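Local coordinates for protein putative ATP-dependent endonuclease of the OLD family (Thermus scotoductus, PDB 6P74) that degrades linear or supercoiled double-stranded DNA from 5' to 3' as a metal-dependent exonuclease, nicks circular DNA and has DNA-stimulated ATPase activity, at residues 8-13 with 68-73; 103-108 with 123-128. All blocks are in the same frame, centred on the assembly; numbering follows the deposited sequence.

Interaction 1 (8-13 with 68-73); sequences KNFRCL and RAIEIT
The backbone O of K8 accepts a hydrogen bond from E71 N (2.9 Å) and a weaker CA-H...O contact from I70 CA (3.4 Å). In return K8 N donates to E71 O at 2.8 Å. The two N-H...O bonds make K8 and E71 an antiparallel hydrogen-bonded pair. Their CB atoms lie on one face of the sheet. The charged ends, K8 NZ and E71 OE1, stay 5.5 Å apart.

Beyond this pair the side chain of N9 adds a bond. CG stands anti to the carbonyl carbon (chi1 -65°), and ND2 reaches A69 O at 3.0 Å. A69 O lies almost in the amide plane of N9, but ND2 sits well above the carbonyl plane of A69. The side chain of R68 crosses N9 at about a right angle, with R68 CD against N9 OD1.

F10 packs on the isoleucines. I72 CD1 lies over one face of its ring, toward the rim, and I70 CG2 touches F10 CB at 4.0 Å. R11 CD lies over the opposite face, and T36 and L43 of helix 34-45 meet F10. N9 N (weakly) and F10 N both donate to L13 O, a G1 beta bulge, closed by a type II' turn from F10 to L13. The amide of N9 thus ties the corner itself to A69, while F10 is packed against the isoleucines and helix 34-45.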
loop_
_atom_site.group_PDB
_atom_site.type_symbol
_atom_site.label_atom_id
_atom_site.label_comp_id
_atom_site.label_asym_id
_atom_site.label_seq_id
_atom_site.Cartn_x
_atom_site.Cartn_y
_atom_site.Cartn_z
ATOM N N LYS A 8 -14.372 -6.141 10.988
ATOM C CA LYS A 8 -15.340 -6.884 10.195
ATOM C C LYS A 8 -15.280 -6.376 8.768
ATOM O O LYS A 8 -15.507 -5.186 8.520
ATOM C CB LYS A 8 -16.761 -6.735 10.756
ATOM C CG LYS A 8 -16.928 -7.215 12.185
ATOM C CD LYS A 8 -18.403 -7.256 12.581
ATOM C CE LYS A 8 -18.601 -7.987 13.910
ATOM N NZ LYS A 8 -19.925 -8.686 14.005
ATOM N N ASN A 9 -14.960 -7.270 7.835
ATOM C CA ASN A 9 -15.100 -7.019 6.407
ATOM C C ASN A 9 -14.022 -6.097 5.844
ATOM O O ASN A 9 -14.215 -5.490 4.775
ATOM C CB ASN A 9 -16.497 -6.462 6.097
ATOM C CG ASN A 9 -17.597 -7.467 6.395
ATOM O OD1 ASN A 9 -17.471 -8.648 6.075
ATOM N ND2 ASN A 9 -18.675 -7.007 7.014
ATOM N N PHE A 10 -12.870 -5.986 6.510
ATOM C CA PHE A 10 -11.800 -5.095 6.073
ATOM C C PHE A 10 -10.679 -5.923 5.434
ATOM O O PHE A 10 -9.959 -6.649 6.128
ATOM C CB PHE A 10 -11.290 -4.257 7.244
ATOM C CG PHE A 10 -10.139 -3.373 6.887
ATOM C CD1 PHE A 10 -10.284 -2.381 5.923
ATOM C CD2 PHE A 10 -8.902 -3.543 7.496
ATOM C CE1 PHE A 10 -9.224 -1.573 5.575
ATOM C CE2 PHE A 10 -7.838 -2.733 7.159
ATOM C CZ PHE A 10 -7.999 -1.745 6.198
ATOM N N ARG A 11 -10.528 -5.799 4.112
ATOM C CA ARG A 11 -9.557 -6.580 3.345
ATOM C C ARG A 11 -9.724 -8.072 3.619
ATOM O O ARG A 11 -10.804 -8.628 3.389
ATOM C CB ARG A 11 -8.135 -6.092 3.639
ATOM C CG ARG A 11 -7.860 -4.734 2.997
ATOM C CD ARG A 11 -6.609 -4.053 3.530
ATOM N NE ARG A 11 -6.625 -2.611 3.256
ATOM C CZ ARG A 11 -5.588 -1.795 3.439
ATOM N NH1 ARG A 11 -4.429 -2.271 3.888
ATOM N NH2 ARG A 11 -5.700 -0.500 3.164
ATOM N N CYS A 12 -8.680 -8.736 4.108
ATOM C CA CYS A 12 -8.781 -10.168 4.363
ATOM C C CYS A 12 -9.442 -10.499 5.698
ATOM O O CYS A 12 -9.699 -11.682 5.958
ATOM C CB CYS A 12 -7.394 -10.823 4.283
ATOM S SG CYS A 12 -6.124 -10.135 5.380
ATOM N N LEU A 13 -9.751 -9.500 6.535
ATOM C CA LEU A 13 -10.263 -9.734 7.889
ATOM C C LEU A 13 -11.784 -9.738 7.844
ATOM O O LEU A 13 -12.436 -8.700 7.982
ATOM C CB LEU A 13 -9.739 -8.679 8.859
ATOM C CG LEU A 13 -8.218 -8.506 8.930
ATOM C CD1 LEU A 13 -7.834 -7.448 9.952
ATOM C CD2 LEU A 13 -7.551 -9.832 9.252
ATOM N N ARG A 68 -21.147 -5.214 1.861
ATOM C CA ARG A 68 -20.849 -5.414 3.267
ATOM C C ARG A 68 -20.221 -4.151 3.834
ATOM O O ARG A 68 -19.531 -3.411 3.130
ATOM C CB ARG A 68 -19.897 -6.590 3.464
ATOM C CG ARG A 68 -20.405 -7.895 2.929
ATOM C CD ARG A 68 -19.351 -8.943 3.127
ATOM N NE ARG A 68 -19.802 -10.260 2.716
ATOM C CZ ARG A 68 -19.104 -11.365 2.929
ATOM N NH1 ARG A 68 -17.936 -11.282 3.550
ATOM N NH2 ARG A 68 -19.571 -12.543 2.530
ATOM N N ALA A 69 -20.449 -3.913 5.112
ATOM C CA ALA A 69 -19.924 -2.729 5.771
ATOM C C ALA A 69 -18.605 -3.064 6.453
ATOM O O ALA A 69 -18.526 -4.022 7.228
ATOM C CB ALA A 69 -20.925 -2.182 6.788
ATOM N N ILE A 70 -17.576 -2.275 6.157
ATOM C CA ILE A 70 -16.349 -2.323 6.938
ATOM C C ILE A 70 -16.611 -1.751 8.329
ATOM O O ILE A 70 -17.226 -0.687 8.474
ATOM C CB ILE A 70 -15.235 -1.554 6.216
ATOM C CG1 ILE A 70 -14.882 -2.264 4.904
ATOM C CG2 ILE A 70 -14.025 -1.394 7.125
ATOM C CD1 ILE A 70 -14.040 -1.426 3.936
ATOM N N GLU A 71 -16.135 -2.453 9.358
ATOM C CA GLU A 71 -16.318 -2.042 10.751
ATOM C C GLU A 71 -15.026 -2.286 11.520
ATOM O O GLU A 71 -14.603 -3.434 11.657
ATOM C CB GLU A 71 -17.455 -2.825 11.406
ATOM C CG GLU A 71 -18.749 -2.101 11.589
ATOM C CD GLU A 71 -19.709 -2.909 12.442
ATOM O OE1 GLU A 71 -20.546 -3.651 11.880
ATOM O OE2 GLU A 71 -19.602 -2.824 13.683
ATOM N N ILE A 72 -14.418 -1.231 12.051
ATOM C CA ILE A 72 -13.258 -1.371 12.921
ATOM C C ILE A 72 -13.569 -0.702 14.255
ATOM O O ILE A 72 -13.835 0.504 14.306
ATOM C CB ILE A 72 -11.994 -0.779 12.290
ATOM C CG1 ILE A 72 -11.751 -1.412 10.925
ATOM C CG2 ILE A 72 -10.822 -1.036 13.189
ATOM C CD1 ILE A 72 -10.833 -0.622 10.045
ATOM N N THR A 73 -13.513 -1.480 15.334
ATOM C CA THR A 73 -13.787 -0.982 16.678
ATOM C C THR A 73 -12.526 -1.112 17.525
ATOM O O THR A 73 -11.983 -2.212 17.665
ATOM C CB THR A 73 -14.949 -1.756 17.317
ATOM O OG1 THR A 73 -16.111 -1.671 16.485
ATOM C CG2 THR A 73 -15.277 -1.193 18.687
#

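Interaction 2 (103-108 with 123-128). With SO4 (sulfate ion), chain K.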
loop_
_atom_site.group_PDB
_atom_site.type_symbol
_atom_site.label_atom_id
_atom_site.label_comp_id
_atom_site.label_asym_id
_atom_site.label_seq_id
_atom_site.Cartn_x
_atom_site.Cartn_y
_atom_site.Cartn_z
ATOM N N VAL A 103 -18.274 7.240 5.761
ATOM C CA VAL A 103 -17.671 6.645 6.939
ATOM C C VAL A 103 -18.136 7.420 8.159
ATOM O O VAL A 103 -18.321 8.640 8.099
ATOM C CB VAL A 103 -16.129 6.602 6.844
ATOM C CG1 VAL A 103 -15.695 6.229 5.433
ATOM C CG2 VAL A 103 -15.525 7.917 7.258
ATOM N N ASP A 104 -18.359 6.698 9.252
ATOM C CA ASP A 104 -18.698 7.277 10.541
ATOM C C ASP A 104 -17.647 6.855 11.558
ATOM O O ASP A 104 -17.164 5.719 11.530
ATOM C CB ASP A 104 -20.089 6.826 11.002
ATOM C CG ASP A 104 -21.145 7.003 9.930
ATOM O OD1 ASP A 104 -21.358 8.152 9.480
ATOM O OD2 ASP A 104 -21.765 5.987 9.537
ATOM N N LEU A 105 -17.284 7.774 12.442
ATOM C CA LEU A 105 -16.421 7.479 13.580
ATOM C C LEU A 105 -17.288 7.630 14.821
ATOM O O LEU A 105 -17.606 8.747 15.226
ATOM C CB LEU A 105 -15.212 8.409 13.611
ATOM C CG LEU A 105 -14.148 8.114 14.672
ATOM C CD1 LEU A 105 -13.581 6.713 14.510
ATOM C CD2 LEU A 105 -13.044 9.168 14.628
ATOM N N GLU A 106 -17.694 6.522 15.410
ATOM C CA GLU A 106 -18.638 6.765 16.480
ATOM C C GLU A 106 -18.013 6.491 17.838
ATOM O O GLU A 106 -17.260 5.517 17.997
ATOM C CB GLU A 106 -19.888 5.896 16.344
ATOM C CG GLU A 106 -20.621 6.017 15.041
ATOM C CD GLU A 106 -21.652 4.919 14.893
ATOM O OE1 GLU A 106 -22.855 5.208 15.092
ATOM O OE2 GLU A 106 -21.249 3.760 14.613
ATOM N N PRO A 107 -18.341 7.309 18.838
ATOM C CA PRO A 107 -17.941 6.996 20.206
ATOM C C PRO A 107 -18.889 5.982 20.830
ATOM O O PRO A 107 -20.092 5.951 20.554
ATOM C CB PRO A 107 -18.035 8.354 20.911
ATOM C CG PRO A 107 -19.207 9.005 20.238
ATOM C CD PRO A 107 -19.138 8.550 18.772
ATOM N N LEU A 108 -18.322 5.151 21.689
ATOM C CA LEU A 108 -19.047 4.094 22.371
ATOM C C LEU A 108 -18.761 4.190 23.858
ATOM O O LEU A 108 -17.632 4.479 24.262
ATOM C CB LEU A 108 -18.631 2.693 21.865
ATOM C CG LEU A 108 -19.000 2.257 20.453
ATOM C CD1 LEU A 108 -18.492 0.844 20.220
ATOM C CD2 LEU A 108 -20.500 2.321 20.248
ATOM N N LEU A 123 -23.600 11.475 20.284
ATOM C CA LEU A 123 -22.294 12.070 20.545
ATOM C C LEU A 123 -21.343 11.756 19.397
ATOM O O LEU A 123 -21.231 10.605 18.963
ATOM C CB LEU A 123 -21.720 11.544 21.858
ATOM C CG LEU A 123 -20.422 12.201 22.324
ATOM C CD1 LEU A 123 -20.725 13.527 23.002
ATOM C CD2 LEU A 123 -19.676 11.274 23.262
ATOM N N ARG A 124 -20.676 12.782 18.891
ATOM C CA ARG A 124 -19.732 12.622 17.801
ATOM C C ARG A 124 -18.323 12.605 18.370
ATOM O O ARG A 124 -18.071 13.094 19.474
ATOM C CB ARG A 124 -19.893 13.743 16.767
ATOM C CG ARG A 124 -21.348 14.147 16.531
ATOM C CD ARG A 124 -21.607 14.473 15.073
ATOM N NE ARG A 124 -21.254 13.328 14.240
ATOM C CZ ARG A 124 -22.124 12.433 13.779
ATOM N NH1 ARG A 124 -23.419 12.564 14.057
ATOM N NH2 ARG A 124 -21.697 11.410 13.039
ATOM N N VAL A 125 -17.407 12.009 17.614
ATOM C CA VAL A 125 -16.011 11.943 18.032
ATOM C C VAL A 125 -15.328 13.257 17.671
ATOM O O VAL A 125 -15.273 13.638 16.498
ATOM C CB VAL A 125 -15.301 10.745 17.387
ATOM C CG1 VAL A 125 -15.266 10.885 15.866
ATOM C CG2 VAL A 125 -13.884 10.599 17.951
ATOM N N GLY A 126 -14.824 13.966 18.685
ATOM C CA GLY A 126 -14.127 15.219 18.478
ATOM C C GLY A 126 -12.608 15.035 18.438
ATOM O O GLY A 126 -12.068 13.951 18.684
ATOM N N THR A 127 -11.927 16.138 18.129
ATOM C CA THR A 127 -10.471 16.135 17.996
ATOM C C THR A 127 -9.794 15.678 19.282
ATOM O O THR A 127 -9.010 14.720 19.285
ATOM C CB THR A 127 -9.990 17.538 17.607
ATOM O OG1 THR A 127 -10.438 17.853 16.282
ATOM C CG2 THR A 127 -8.470 17.627 17.666
ATOM N N ASP A 128 -10.062 16.377 20.387
ATOM C CA ASP A 128 -9.443 16.013 21.658
ATOM C C ASP A 128 -9.719 14.558 21.995
ATOM O O ASP A 128 -8.851 13.857 22.525
ATOM C CB ASP A 128 -9.959 16.920 22.775
ATOM C CG ASP A 128 -9.844 18.397 22.431
ATOM O OD1 ASP A 128 -8.727 18.958 22.535
ATOM O OD2 ASP A 128 -10.876 18.987 22.039
HETATM S S SO4 K . -16.378 11.425 10.387
HETATM O O1 SO4 K . -17.076 10.283 10.974
HETATM O O2 SO4 K . -15.680 12.185 11.419
HETATM O O3 SO4 K . -15.403 10.970 9.396
HETATM O O4 SO4 K . -17.362 12.286 9.737
#
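The contact of L105 and P107 with L123 and V125 is apolar, and no hydrogen bond joins the two segments. L105 and P107 point from one face of strand 103-108 toward the loop 123-126. The side chain of L105 crosses V125 obliquely. CG of L105 is anti to the backbone N (chi1 -174°), and L105 CD2 lies 3.7 Å from V125 CG2. P107 packs by its ring: P107 CG meets L123 CD2 at 3.8 Å. V125 CG1 is modelled too close to L105, and the P107 ring too close to L123 O, so the exact fit at both is doubtful. Both pairs are covered by helix 127-132, where R130 touches L105 and V125, and M129 touches P107 and L123.

The charged groups remain apart. R124 starts away from the strand, but its guanidinium swings back, leaving NH2 4.8 Å from D104 OD1. E106 points away from the loop and forms a salt bridge with R91 on strand 85-97.

A sulfate ion, probably from the crystallisation liquor, binds the strand. L105 N donates to O1 at 2.9 Å with a bent N-H...O angle of 132°. W49 NE1 holds the same ion.

G126 sits at the N-cap position, right before helix 127-132. The arrangement is that of a loop and helix start packed by apolar side chains on one face of the antiparallel sheet in the N-terminal part of the ATPase domain.

How the interactions relate
Both interactions lie in the N-terminal part of the ATPase domain, and their centres are about 18 Å apart. Both segments of interaction 1 precede those of interaction 2 in the sequence. They share one antiparallel sheet, in which strand 85-97 pairs with both 70-76 and 100-109. The segments touch where T73 CG2 packs on L108 CD1 at 4.1 Å. Interaction 1 joins strands 2-10 and 70-76 within the sheet, and its F10 side chain is about 9 Å from that of T35, assigned to ATP binding. Interaction 2 instead brings a loop onto strand 100-109, far from any assigned site. The sheet therefore links the neighbourhood of the nucleotide site to a more distant loop and helix.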